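Local coordinates for arylsulfatase (Pseudoalteromonas sp. MB47, PDB 7AJ0), which probably removes sulfate groups from the polysaccharide fucoidan as a hexameric, calcium-containing sulfatase, at residues Leu62-Pro67 with Ser339-Gly344; Ser269-Asp274 with Arg292-Glu297; Asn329-Pro334 with Pro449-Asp454; Lys345-Glu350 with Lys442-Ala447. All coordinates share one frame; numbering follows the deposited sequence.

Contact 1: residues Leu62-Pro67 with Ser339-Gly344; sequences LGWGDP and SPWRGG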
loop_
_atom_site.group_PDB
_atom_site.type_symbol
_atom_site.label_atom_id
_atom_site.label_comp_id
_atom_site.label_asym_id
_atom_site.label_seq_id
_atom_site.Cartn_x
_atom_site.Cartn_y
_atom_site.Cartn_z
ATOM N N LEU A 62 12.963 -13.162 -23.483
ATOM C CA LEU A 62 12.871 -14.481 -22.874
ATOM C C LEU A 62 13.312 -14.405 -21.418
ATOM O O LEU A 62 14.397 -13.900 -21.116
ATOM C CB LEU A 62 13.736 -15.485 -23.633
ATOM C CG LEU A 62 13.625 -16.944 -23.187
ATOM C CD1 LEU A 62 12.316 -17.543 -23.681
ATOM C CD2 LEU A 62 14.815 -17.760 -23.673
ATOM N N GLY A 63 12.472 -14.916 -20.519
ATOM C CA GLY A 63 12.785 -14.869 -19.110
ATOM C C GLY A 63 13.792 -15.922 -18.686
ATOM O O GLY A 63 13.975 -16.953 -19.336
ATOM N N TRP A 64 14.445 -15.642 -17.554
ATOM C CA TRP A 64 15.457 -16.549 -17.020
ATOM C C TRP A 64 14.923 -17.965 -16.864
ATOM O O TRP A 64 15.650 -18.939 -17.087
ATOM C CB TRP A 64 15.946 -16.019 -15.670
ATOM C CG TRP A 64 17.146 -16.715 -15.102
ATOM C CD1 TRP A 64 18.451 -16.356 -15.269
ATOM C CD2 TRP A 64 17.152 -17.868 -14.250
ATOM N NE1 TRP A 64 19.270 -17.217 -14.581
ATOM C CE2 TRP A 64 18.497 -18.154 -13.948
ATOM C CE3 TRP A 64 16.154 -18.688 -13.719
ATOM C CZ2 TRP A 64 18.869 -19.224 -13.139
ATOM C CZ3 TRP A 64 16.525 -19.751 -12.917
ATOM C CH2 TRP A 64 17.871 -20.009 -12.635
ATOM N N GLY A 65 13.660 -18.102 -16.485
ATOM C CA GLY A 65 13.076 -19.394 -16.206
ATOM C C GLY A 65 12.201 -19.977 -17.290
ATOM O O GLY A 65 11.517 -20.974 -17.034
ATOM N N ASP A 66 12.196 -19.401 -18.496
ATOM C CA ASP A 66 11.330 -19.937 -19.544
ATOM C C ASP A 66 11.744 -21.343 -19.962
ATOM O O ASP A 66 10.868 -22.223 -20.043
ATOM C CB ASP A 66 11.300 -18.979 -20.738
ATOM C CG ASP A 66 10.205 -17.927 -20.618
ATOM O OD1 ASP A 66 9.048 -18.304 -20.339
ATOM O OD2 ASP A 66 10.498 -16.725 -20.800
ATOM N N PRO A 67 13.016 -21.633 -20.239
ATOM C CA PRO A 67 13.388 -23.003 -20.613
ATOM C C PRO A 67 13.202 -23.969 -19.454
ATOM O O PRO A 67 13.367 -23.616 -18.284
ATOM C CB PRO A 67 14.868 -22.887 -21.002
ATOM C CG PRO A 67 15.114 -21.423 -21.203
ATOM C CD PRO A 67 14.172 -20.719 -20.274
ATOM N N SER A 339 9.759 -15.355 -15.577
ATOM C CA SER A 339 11.000 -15.324 -14.829
ATOM C C SER A 339 10.691 -15.430 -13.343
ATOM O O SER A 339 9.725 -14.819 -12.862
ATOM C CB SER A 339 11.800 -14.042 -15.087
ATOM O OG SER A 339 12.931 -13.991 -14.234
ATOM N N PRO A 340 11.491 -16.189 -12.587
ATOM C CA PRO A 340 11.253 -16.288 -11.141
ATOM C C PRO A 340 11.651 -15.040 -10.373
ATOM O O PRO A 340 11.237 -14.894 -9.214
ATOM C CB PRO A 340 12.113 -17.488 -10.727
ATOM C CG PRO A 340 13.238 -17.479 -11.707
ATOM C CD PRO A 340 12.654 -16.997 -13.013
ATOM N N TRP A 341 12.421 -14.139 -10.974
ATOM C CA TRP A 341 12.963 -13.004 -10.249
ATOM C C TRP A 341 11.980 -11.836 -10.241
ATOM O O TRP A 341 10.965 -11.831 -10.939
ATOM C CB TRP A 341 14.288 -12.554 -10.862
ATOM C CG TRP A 341 15.196 -13.669 -11.264
ATOM C CD1 TRP A 341 15.864 -13.787 -12.448
ATOM C CD2 TRP A 341 15.540 -14.825 -10.493
ATOM N NE1 TRP A 341 16.605 -14.941 -12.461
ATOM C CE2 TRP A 341 16.423 -15.599 -11.273
ATOM C CE3 TRP A 341 15.187 -15.283 -9.220
ATOM C CZ2 TRP A 341 16.960 -16.801 -10.822
ATOM C CZ3 TRP A 341 15.722 -16.480 -8.776
ATOM C CH2 TRP A 341 16.599 -17.224 -9.574
ATOM N N ARG A 342 12.317 -10.823 -9.448
ATOM C CA ARG A 342 11.452 -9.667 -9.278
ATOM C C ARG A 342 11.465 -8.783 -10.520
ATOM O O ARG A 342 12.469 -8.677 -11.228
ATOM C CB ARG A 342 11.901 -8.863 -8.059
ATOM C CG ARG A 342 11.122 -7.586 -7.817
ATOM C CD ARG A 342 11.560 -6.944 -6.514
ATOM N NE ARG A 342 10.763 -5.770 -6.175
ATOM C CZ ARG A 342 10.826 -5.135 -5.009
ATOM N NH1 ARG A 342 11.650 -5.563 -4.062
ATOM N NH2 ARG A 342 10.062 -4.075 -4.789
ATOM N N GLY A 343 10.326 -8.140 -10.778
ATOM C CA GLY A 343 10.255 -7.186 -11.856
ATOM C C GLY A 343 10.278 -7.854 -13.221
ATOM O O GLY A 343 9.750 -8.947 -13.423
ATOM N N GLY A 344 10.912 -7.174 -14.170
ATOM C CA GLY A 344 10.978 -7.679 -15.530
ATOM C C GLY A 344 11.602 -6.648 -16.447
ATOM O O GLY A 344 12.284 -5.728 -15.992
HETATM O O HOH W 1 14.564 -12.616 -15.960
#
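Aromatic packing dominates here. Trp64 sets its CG anti to the backbone N (chi1 -170°), and Trp341 comes over one face of that indole with its pyrrole nitrogen, NE1, 3.2 Å from Trp64 CG. Trp341 CZ2 also lies above the indole of Trp64, 3.6 Å from its CE3, and the two five-membered rings are inclined obliquely at 56°. Pro340 fills in beside both: its CG is 3.7 Å from Trp64 CE3 and sits over the centre of a face of Trp341. An alanine here in place of Trp64 would probably leave Trp341 and Pro340 poorly packed and would lose the NE1 bond to Thr94 O. The polar link is indirect: a water accepts from Ser339 OG at 2.7 Å and, weakly, from Trp64 N. Within 62-67, Asp66 OD2 accepts from Gly63 N (2.7 Å) and ties up a type I turn. Loop 62-67 directly follows calcium ligands Asp60 and Asp61, and 339-344 lies farther along the loop carrying Asp325 and Asn326, as in the alkaline phosphatase-like sulfatase fold.

Contact 2: residues Ser269-Asp274 with Arg292-Glu297; sequences SKIHND and RDAMVE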
loop_
_atom_site.group_PDB
_atom_site.type_symbol
_atom_site.label_atom_id
_atom_site.label_comp_id
_atom_site.label_asym_id
_atom_site.label_seq_id
_atom_site.Cartn_x
_atom_site.Cartn_y
_atom_site.Cartn_z
ATOM N N SER A 269 12.441 -13.097 -33.759
ATOM C CA SER A 269 11.436 -12.092 -33.436
ATOM C C SER A 269 10.688 -12.471 -32.164
ATOM O O SER A 269 10.350 -11.605 -31.349
ATOM C CB SER A 269 10.455 -11.922 -34.592
ATOM O OG SER A 269 9.399 -11.050 -34.224
ATOM N N LYS A 270 10.416 -13.757 -31.978
ATOM C CA LYS A 270 9.788 -14.224 -30.749
ATOM C C LYS A 270 10.747 -14.052 -29.576
ATOM O O LYS A 270 11.968 -14.081 -29.747
ATOM C CB LYS A 270 9.371 -15.684 -30.899
ATOM C CG LYS A 270 8.201 -15.883 -31.843
ATOM C CD LYS A 270 8.177 -17.289 -32.421
ATOM C CE LYS A 270 6.978 -17.480 -33.343
ATOM N NZ LYS A 270 6.952 -16.491 -34.460
ATOM N N ILE A 271 10.196 -13.873 -28.366
ATOM C CA ILE A 271 8.771 -13.910 -28.085
ATOM C C ILE A 271 8.216 -12.512 -27.802
ATOM O O ILE A 271 7.412 -12.320 -26.889
ATOM C CB ILE A 271 8.472 -14.836 -26.876
ATOM C CG1 ILE A 271 9.260 -14.381 -25.642
ATOM C CG2 ILE A 271 8.816 -16.278 -27.210
ATOM C CD1 ILE A 271 8.860 -15.093 -24.372
ATOM N N HIS A 272 8.661 -11.533 -28.582
ATOM C CA HIS A 272 8.132 -10.183 -28.459
ATOM C C HIS A 272 6.659 -10.157 -28.854
ATOM O O HIS A 272 6.219 -10.889 -29.745
ATOM C CB HIS A 272 8.924 -9.219 -29.343
ATOM C CG HIS A 272 8.919 -7.804 -28.856
ATOM N ND1 HIS A 272 7.796 -7.005 -28.891
ATOM C CD2 HIS A 272 9.906 -7.041 -28.331
ATOM C CE1 HIS A 272 8.091 -5.813 -28.405
ATOM N NE2 HIS A 272 9.365 -5.809 -28.057
ATOM N N ASN A 273 5.891 -9.308 -28.179
ATOM C CA ASN A 273 4.491 -9.126 -28.548
ATOM C C ASN A 273 4.396 -8.334 -29.848
ATOM O O ASN A 273 5.278 -7.535 -30.171
ATOM C CB ASN A 273 3.737 -8.401 -27.434
ATOM C CG ASN A 273 3.937 -6.897 -27.476
ATOM O OD1 ASN A 273 5.026 -6.395 -27.197
ATOM N ND2 ASN A 273 2.881 -6.169 -27.819
ATOM N N ASP A 274 3.326 -8.563 -30.611
ATOM C CA ASP A 274 2.299 -9.563 -30.337
ATOM C C ASP A 274 2.694 -10.875 -31.004
ATOM O O ASP A 274 2.983 -10.904 -32.201
ATOM C CB ASP A 274 0.944 -9.076 -30.850
ATOM C CG ASP A 274 0.568 -7.717 -30.288
ATOM O OD1 ASP A 274 0.491 -7.591 -29.046
ATOM O OD2 ASP A 274 0.375 -6.772 -31.083
ATOM N N ARG A 292 3.282 -19.222 -25.495
ATOM C CA ARG A 292 3.853 -20.540 -25.239
ATOM C C ARG A 292 4.008 -21.335 -26.531
ATOM O O ARG A 292 5.007 -22.040 -26.715
ATOM C CB ARG A 292 2.984 -21.312 -24.247
ATOM C CG ARG A 292 2.831 -20.643 -22.892
ATOM C CD ARG A 292 4.128 -20.632 -22.085
ATOM N NE ARG A 292 3.898 -20.091 -20.746
ATOM C CZ ARG A 292 4.228 -18.862 -20.349
ATOM N NH1 ARG A 292 4.835 -18.018 -21.175
ATOM N NH2 ARG A 292 3.958 -18.481 -19.110
ATOM N N ASP A 293 3.020 -21.245 -27.427
ATOM C CA ASP A 293 3.179 -21.822 -28.757
ATOM C C ASP A 293 4.417 -21.256 -29.442
ATOM O O ASP A 293 5.142 -21.981 -30.133
ATOM C CB ASP A 293 1.938 -21.549 -29.604
ATOM C CG ASP A 293 0.716 -22.307 -29.120
ATOM O OD1 ASP A 293 0.857 -23.175 -28.231
ATOM O OD2 ASP A 293 -0.390 -22.033 -29.634
ATOM N N ALA A 294 4.670 -19.956 -29.264
ATOM C CA ALA A 294 5.863 -19.345 -29.836
ATOM C C ALA A 294 7.128 -19.920 -29.219
ATOM O O ALA A 294 8.151 -20.049 -29.901
ATOM C CB ALA A 294 5.825 -17.829 -29.638
ATOM N N MET A 295 7.079 -20.270 -27.932
ATOM C CA MET A 295 8.248 -20.860 -27.286
ATOM C C MET A 295 8.554 -22.233 -27.873
ATOM O O MET A 295 9.723 -22.605 -28.021
ATOM C CB MET A 295 8.017 -20.942 -25.777
ATOM C CG MET A 295 9.293 -21.067 -24.951
ATOM S SD MET A 295 10.518 -19.800 -25.348
ATOM C CE MET A 295 12.037 -20.741 -25.220
ATOM N N VAL A 296 7.518 -22.996 -28.226
ATOM C CA VAL A 296 7.738 -24.286 -28.873
ATOM C C VAL A 296 8.338 -24.091 -30.260
ATOM O O VAL A 296 9.205 -24.860 -30.690
ATOM C CB VAL A 296 6.422 -25.083 -28.927
ATOM C CG1 VAL A 296 6.584 -26.334 -29.768
ATOM C CG2 VAL A 296 5.965 -25.445 -27.517
ATOM N N GLU A 297 7.890 -23.060 -30.983
ATOM C CA GLU A 297 8.464 -22.776 -32.294
ATOM C C GLU A 297 9.940 -22.409 -32.178
ATOM O O GLU A 297 10.769 -22.891 -32.958
ATOM C CB GLU A 297 7.680 -21.656 -32.981
ATOM C CG GLU A 297 8.265 -21.212 -34.321
ATOM C CD GLU A 297 7.246 -20.516 -35.215
ATOM O OE1 GLU A 297 6.060 -20.446 -34.828
ATOM O OE2 GLU A 297 7.629 -20.039 -36.306
HETATM O O HOH W 2 6.879 -17.684 -37.327
#
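Lys270 points its CB at the helix, with CG anti to the carbonyl carbon, and then runs along the helix surface. Its CG lies 3.8 Å from Ala294 CB; the next carbon, CD, touches that methyl at 3.7 Å and is equally near the Ala294 carbonyl oxygen. CE passes across the end of Glu297, 3.4 Å from OE1. A bend at the last torsion (chi4 57°) then places NZ 4.1 Å from Glu297 OE2, too far for a salt bridge. A water closes the gap, accepting from Lys270 NZ at 3.1 Å and donating to Glu297 OE2 at 2.7 Å. Both charged ends have firmer partners: NZ forms a salt bridge with Asp241, while the Glu297 oxygens accept from Gln242 NE2 and Ala278 N. Next door, behind a cis peptide bond, Ile271 turns CG2 towards the helix, 4.2 Å from Ala294 CB, with Met295 SD a little farther off. The backbone of Lys270 and Ile271 also bonds to that of Asp60, a calcium ligand, so the loop lies between the metal site and helix 290-311. Small Ala294 lets the aliphatic part of the lysine lie close to the helix, and the buried ammonium, with Asp241 paired to it and Glu297 reached through water, is likely to stay protonated.

Contact 3: residues Asn329-Pro334 with Pro449-Asp454; sequences NEDTWP and PRRNID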
loop_
_atom_site.group_PDB
_atom_site.type_symbol
_atom_site.label_atom_id
_atom_site.label_comp_id
_atom_site.label_asym_id
_atom_site.label_seq_id
_atom_site.Cartn_x
_atom_site.Cartn_y
_atom_site.Cartn_z
ATOM N N ASN A 329 8.630 -9.384 -20.730
ATOM C CA ASN A 329 7.803 -8.187 -20.862
ATOM C C ASN A 329 6.471 -8.466 -20.178
ATOM O O ASN A 329 5.494 -8.870 -20.810
ATOM C CB ASN A 329 7.611 -7.821 -22.328
ATOM C CG ASN A 329 6.882 -6.505 -22.507
ATOM O OD1 ASN A 329 6.322 -5.960 -21.557
ATOM N ND2 ASN A 329 6.885 -5.989 -23.731
ATOM N N GLU A 330 6.429 -8.248 -18.863
ATOM C CA GLU A 330 5.201 -8.487 -18.116
ATOM C C GLU A 330 4.099 -7.498 -18.472
ATOM O O GLU A 330 2.925 -7.776 -18.202
ATOM C CB GLU A 330 5.481 -8.424 -16.614
ATOM C CG GLU A 330 6.536 -9.407 -16.139
ATOM C CD GLU A 330 6.531 -9.583 -14.632
ATOM O OE1 GLU A 330 6.359 -8.576 -13.912
ATOM O OE2 GLU A 330 6.689 -10.734 -14.167
ATOM N N ASP A 331 4.444 -6.358 -19.077
ATOM C CA ASP A 331 3.439 -5.339 -19.358
ATOM C C ASP A 331 2.422 -5.805 -20.391
ATOM O O ASP A 331 1.285 -5.319 -20.397
ATOM C CB ASP A 331 4.107 -4.052 -19.844
ATOM C CG ASP A 331 4.922 -3.376 -18.765
ATOM O OD1 ASP A 331 6.017 -3.887 -18.441
ATOM O OD2 ASP A 331 4.466 -2.336 -18.240
ATOM N N THR A 332 2.807 -6.725 -21.275
ATOM C CA THR A 332 1.915 -7.225 -22.312
ATOM C C THR A 332 1.278 -8.558 -21.934
ATOM O O THR A 332 0.831 -9.297 -22.816
ATOM C CB THR A 332 2.661 -7.355 -23.643
ATOM O OG1 THR A 332 3.810 -8.197 -23.486
ATOM C CG2 THR A 332 3.103 -5.991 -24.136
ATOM N N TRP A 333 1.227 -8.873 -20.644
ATOM C CA TRP A 333 0.599 -10.104 -20.189
ATOM C C TRP A 333 -0.812 -10.209 -20.767
ATOM O O TRP A 333 -1.530 -9.201 -20.831
ATOM C CB TRP A 333 0.561 -10.128 -18.655
ATOM C CG TRP A 333 0.127 -11.438 -18.101
ATOM C CD1 TRP A 333 0.929 -12.476 -17.721
ATOM C CD2 TRP A 333 -1.220 -11.870 -17.884
ATOM N NE1 TRP A 333 0.162 -13.528 -17.280
ATOM C CE2 TRP A 333 -1.161 -13.180 -17.370
ATOM C CE3 TRP A 333 -2.470 -11.276 -18.074
ATOM C CZ2 TRP A 333 -2.303 -13.904 -17.040
ATOM C CZ3 TRP A 333 -3.603 -11.997 -17.747
ATOM C CH2 TRP A 333 -3.512 -13.296 -17.236
ATOM N N PRO A 334 -1.260 -11.407 -21.185
ATOM C CA PRO A 334 -0.620 -12.721 -21.065
ATOM C C PRO A 334 0.322 -13.091 -22.204
ATOM O O PRO A 334 0.708 -14.252 -22.317
ATOM C CB PRO A 334 -1.822 -13.678 -21.050
ATOM C CG PRO A 334 -2.806 -13.006 -21.951
ATOM C CD PRO A 334 -2.606 -11.510 -21.780
ATOM N N PRO A 449 0.486 -3.912 -10.709
ATOM C CA PRO A 449 1.112 -5.228 -10.908
ATOM C C PRO A 449 1.343 -5.526 -12.382
ATOM O O PRO A 449 0.475 -5.295 -13.226
ATOM C CB PRO A 449 0.102 -6.203 -10.289
ATOM C CG PRO A 449 -0.668 -5.382 -9.308
ATOM C CD PRO A 449 -0.749 -4.001 -9.905
ATOM N N ARG A 450 2.533 -6.042 -12.683
ATOM C CA ARG A 450 3.022 -6.429 -13.999
ATOM C C ARG A 450 3.526 -5.234 -14.808
ATOM O O ARG A 450 4.137 -5.440 -15.857
ATOM C CB ARG A 450 1.968 -7.163 -14.851
ATOM C CG ARG A 450 1.470 -8.477 -14.285
ATOM C CD ARG A 450 0.602 -9.201 -15.316
ATOM N NE ARG A 450 0.081 -10.468 -14.814
ATOM C CZ ARG A 450 -1.198 -10.704 -14.530
ATOM N NH1 ARG A 450 -2.120 -9.763 -14.704
ATOM N NH2 ARG A 450 -1.557 -11.897 -14.078
ATOM N N ARG A 451 3.298 -4.001 -14.369
ATOM C CA ARG A 451 3.510 -2.829 -15.219
ATOM C C ARG A 451 4.855 -2.171 -14.920
ATOM O O ARG A 451 4.954 -0.979 -14.614
ATOM C CB ARG A 451 2.355 -1.848 -15.044
ATOM C CG ARG A 451 1.068 -2.309 -15.709
ATOM C CD ARG A 451 1.247 -2.360 -17.217
ATOM N NE ARG A 451 0.030 -2.738 -17.925
ATOM C CZ ARG A 451 -0.132 -2.617 -19.237
ATOM N NH1 ARG A 451 0.849 -2.121 -19.982
ATOM N NH2 ARG A 451 -1.273 -2.984 -19.803
ATOM N N ASN A 452 5.909 -2.980 -15.049
ATOM C CA ASN A 452 7.259 -2.494 -14.795
ATOM C C ASN A 452 7.625 -1.358 -15.742
ATOM O O ASN A 452 8.183 -0.337 -15.321
ATOM C CB ASN A 452 8.256 -3.647 -14.932
ATOM C CG ASN A 452 7.831 -4.878 -14.159
ATOM O OD1 ASN A 452 7.542 -5.926 -14.743
ATOM N ND2 ASN A 452 7.788 -4.759 -12.837
ATOM N N ILE A 453 7.317 -1.516 -17.028
ATOM C CA ILE A 453 7.711 -0.517 -18.014
ATOM C C ILE A 453 6.807 0.707 -17.937
ATOM O O ILE A 453 7.280 1.849 -17.936
ATOM C CB ILE A 453 7.692 -1.129 -19.429
ATOM C CG1 ILE A 453 8.700 -2.273 -19.538
ATOM C CG2 ILE A 453 7.988 -0.060 -20.480
ATOM C CD1 ILE A 453 8.494 -3.166 -20.747
ATOM N N ASP A 454 5.495 0.488 -17.854
ATOM C CA ASP A 454 4.515 1.517 -18.160
ATOM C C ASP A 454 3.912 2.202 -16.942
ATOM O O ASP A 454 3.147 3.157 -17.114
ATOM C CB ASP A 454 3.383 0.905 -19.002
ATOM C CG ASP A 454 3.889 0.286 -20.292
ATOM O OD1 ASP A 454 4.692 0.944 -20.989
ATOM O OD2 ASP A 454 3.493 -0.857 -20.608
#
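Trp333 has its CG anti to the backbone N (chi1 -171°), and Arg450 runs fully extended from CG to NE; together these torsions lay the guanidinium flat on the indole. The planes are only 7° apart with centres 3.7 Å from each other, a stacked cation-pi pair in which NE is nearest to Trp333 CG at 3.4 Å. Pro334, joined through a cis peptide bond, puts CB over the opposite face. Arg450 NH2 goes on to a salt bridge with Asp473 of a second subunit, where Trp333 NE1 also bonds Met472 O. A serine here in place of Trp333 would probably leave Arg450 without its flat support and weaken that subunit contact.

Asp331, CG anti to its carbonyl carbon, grips the backbone of the other loop. Its OD1 accepts from Ile453 N through the syn lone pair (3.1 Å, 164°), and OD2 takes Asp454 N at 3.0 Å from above the carboxylate plane. OD2 is also 3.0 Å from Asp454 OD2, a crowding of like charges that Arg451 probably eases: its NH1 makes a salt bridge with Asp454 OD2 at 3.0 Å. His482 of a fourth subunit bonds Asp454 OD1, and Gln483 of that subunit bonds Arg451. Thus the loop leaving the calcium-bearing end of strand 318-324 meets the turn between antiparallel strands 442-446 and 456-460, at a junction of subunits in the hexamer.

Contact 4: residues Lys345-Glu350 with Lys442-Ala447; sequences KGTTWE and KVFNTA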
loop_
_atom_site.group_PDB
_atom_site.type_symbol
_atom_site.label_atom_id
_atom_site.label_comp_id
_atom_site.label_asym_id
_atom_site.label_seq_id
_atom_site.Cartn_x
_atom_site.Cartn_y
_atom_site.Cartn_z
ATOM N N LYS A 345 11.356 -6.818 -17.745
ATOM C CA LYS A 345 11.865 -5.885 -18.742
ATOM C C LYS A 345 11.550 -4.448 -18.346
ATOM O O LYS A 345 10.458 -4.145 -17.856
ATOM C CB LYS A 345 11.253 -6.204 -20.107
ATOM C CG LYS A 345 11.777 -5.375 -21.261
ATOM C CD LYS A 345 10.937 -5.639 -22.501
ATOM C CE LYS A 345 11.539 -5.017 -23.746
ATOM N NZ LYS A 345 10.687 -5.292 -24.939
ATOM N N GLY A 346 12.520 -3.563 -18.556
ATOM C CA GLY A 346 12.362 -2.166 -18.228
ATOM C C GLY A 346 12.784 -1.775 -16.833
ATOM O O GLY A 346 12.558 -0.626 -16.434
ATOM N N THR A 347 13.377 -2.690 -16.073
ATOM C CA THR A 347 13.859 -2.390 -14.735
ATOM C C THR A 347 15.180 -3.114 -14.524
ATOM O O THR A 347 15.489 -4.096 -15.203
ATOM C CB THR A 347 12.863 -2.812 -13.646
ATOM O OG1 THR A 347 12.795 -4.243 -13.580
ATOM C CG2 THR A 347 11.479 -2.257 -13.936
ATOM N N THR A 348 15.961 -2.620 -13.566
ATOM C CA THR A 348 17.203 -3.269 -13.173
ATOM C C THR A 348 17.024 -4.172 -11.958
ATOM O O THR A 348 18.000 -4.467 -11.262
ATOM C CB THR A 348 18.291 -2.228 -12.910
ATOM O OG1 THR A 348 17.765 -1.171 -12.100
ATOM C CG2 THR A 348 18.806 -1.666 -14.229
ATOM N N TRP A 349 15.795 -4.599 -11.678
ATOM C CA TRP A 349 15.615 -5.785 -10.857
ATOM C C TRP A 349 16.202 -6.985 -11.599
ATOM O O TRP A 349 16.414 -6.953 -12.814
ATOM C CB TRP A 349 14.142 -6.029 -10.548
ATOM C CG TRP A 349 13.512 -4.992 -9.669
ATOM C CD1 TRP A 349 12.488 -4.154 -9.999
ATOM C CD2 TRP A 349 13.863 -4.682 -8.315
ATOM N NE1 TRP A 349 12.176 -3.344 -8.935
ATOM C CE2 TRP A 349 13.006 -3.647 -7.889
ATOM C CE3 TRP A 349 14.816 -5.178 -7.422
ATOM C CZ2 TRP A 349 13.078 -3.098 -6.612
ATOM C CZ3 TRP A 349 14.884 -4.634 -6.156
ATOM C CH2 TRP A 349 14.021 -3.605 -5.762
ATOM N N GLU A 350 16.467 -8.058 -10.858
ATOM C CA GLU A 350 17.047 -9.238 -11.490
ATOM C C GLU A 350 16.151 -9.771 -12.600
ATOM O O GLU A 350 16.651 -10.303 -13.599
ATOM C CB GLU A 350 17.312 -10.312 -10.441
ATOM C CG GLU A 350 18.419 -9.936 -9.471
ATOM C CD GLU A 350 19.765 -9.834 -10.153
ATOM O OE1 GLU A 350 20.213 -10.851 -10.725
ATOM O OE2 GLU A 350 20.370 -8.738 -10.132
ATOM N N LYS A 442 19.685 3.238 -7.358
ATOM C CA LYS A 442 18.380 3.749 -7.759
ATOM C C LYS A 442 17.471 2.550 -7.977
ATOM O O LYS A 442 17.905 1.521 -8.505
ATOM C CB LYS A 442 18.472 4.611 -9.018
ATOM C CG LYS A 442 19.170 5.949 -8.780
ATOM C CD LYS A 442 19.290 6.768 -10.057
ATOM C CE LYS A 442 19.944 8.118 -9.784
ATOM N NZ LYS A 442 20.058 8.937 -11.023
ATOM N N VAL A 443 16.212 2.683 -7.565
ATOM C CA VAL A 443 15.292 1.557 -7.464
ATOM C C VAL A 443 14.045 1.843 -8.286
ATOM O O VAL A 443 13.454 2.923 -8.174
ATOM C CB VAL A 443 14.921 1.276 -5.994
ATOM C CG1 VAL A 443 13.678 0.404 -5.902
ATOM C CG2 VAL A 443 16.094 0.625 -5.280
ATOM N N PHE A 444 13.645 0.869 -9.101
ATOM C CA PHE A 444 12.374 0.938 -9.806
ATOM C C PHE A 444 11.249 0.512 -8.870
ATOM O O PHE A 444 11.334 -0.534 -8.218
ATOM C CB PHE A 444 12.392 0.041 -11.041
ATOM C CG PHE A 444 13.256 0.557 -12.155
ATOM C CD1 PHE A 444 14.609 0.271 -12.191
ATOM C CD2 PHE A 444 12.710 1.317 -13.176
ATOM C CE1 PHE A 444 15.403 0.738 -13.218
ATOM C CE2 PHE A 444 13.500 1.786 -14.207
ATOM C CZ PHE A 444 14.848 1.497 -14.226
ATOM N N ASN A 445 10.197 1.320 -8.802
ATOM C CA ASN A 445 9.046 1.051 -7.948
ATOM C C ASN A 445 7.806 1.034 -8.830
ATOM O O ASN A 445 7.530 2.010 -9.534
ATOM C CB ASN A 445 8.934 2.099 -6.842
ATOM C CG ASN A 445 8.132 1.607 -5.656
ATOM O OD1 ASN A 445 8.518 0.649 -4.985
ATOM N ND2 ASN A 445 7.016 2.269 -5.386
ATOM N N THR A 446 7.068 -0.072 -8.795
ATOM C CA THR A 446 5.985 -0.323 -9.735
ATOM C C THR A 446 4.636 -0.101 -9.065
ATOM O O THR A 446 4.360 -0.674 -8.006
ATOM C CB THR A 446 6.076 -1.749 -10.284
ATOM O OG1 THR A 446 7.397 -1.984 -10.791
ATOM C CG2 THR A 446 5.059 -1.961 -11.395
ATOM N N ALA A 447 3.793 0.715 -9.700
ATOM C CA ALA A 447 2.521 1.119 -9.116
ATOM C C ALA A 447 1.373 0.177 -9.453
ATOM O O ALA A 447 0.408 0.096 -8.685
ATOM C CB ALA A 447 2.160 2.535 -9.580
HETATM O O HOH W 3 17.737 -0.964 -9.653
#
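Phe444 presents one face to Thr347, whose CA stands 3.8 Å from the ring centroid and 11° off the normal, a CH-pi contact. At the ring's edge, in its plane, Thr348 OG1 comes to 3.2 Å from CE1, while the Gly346 carbonyl oxygen approaches CE2 obliquely. The other flat group is the indole of Trp349, which meets the strand edge-on: NE1 donates a weak, bent bond to Phe444 O (3.0 Å, 135°). Beyond it, Trp349 CZ2 rests obliquely on Val443 CG1 at 3.6 Å. Trp349 is itself the N-cap residue of helix 350-353.

Thr347 has OG1 between its backbone N and carbonyl carbon (chi1 69°), which leaves CG2 to pack on Phe444 CB at 3.8 Å. The hydroxyls of both threonines have partners beyond the contact, Gly344 O for Thr347 and Thr430 OG1 for Thr348. Thr348 OG1 also meets a water, 2.5 Å away, which donates to Lys442 O at 2.7 Å. Since Val443 and Asn445 pair through their backbones with strand 456-460, the loop takes up carbonyls of the residues between and before them, one through an indole N-H and one through water. The join is therefore mostly apolar, with Phe444 in its middle, one weak indole N-H bond and one water bridge beside it.

How the contacts relate
All four contacts are largely buried, but they differ in place and chemistry. Contact 1 joins two loops that follow strands of the large sheet, and contact 2 joins another such loop to helix 290-311; they touch through Leu62 CD1 and Met295 SD, 3.3 Å apart, and their direct contacts are mostly apolar, with a water relaying each polar link. Contacts 3 and 4 lie farther from the chain's centre and bring the loop after strand 318-324, which also supplies 339-344 to contact 1, onto strand 442-446 (contact 4) and the loop joining it to strand 456-460 (contact 3). Both touch a fourth subunit. Contact 3 has the most charged groups, many reaching other subunits, and contact 4 the more apolar surface.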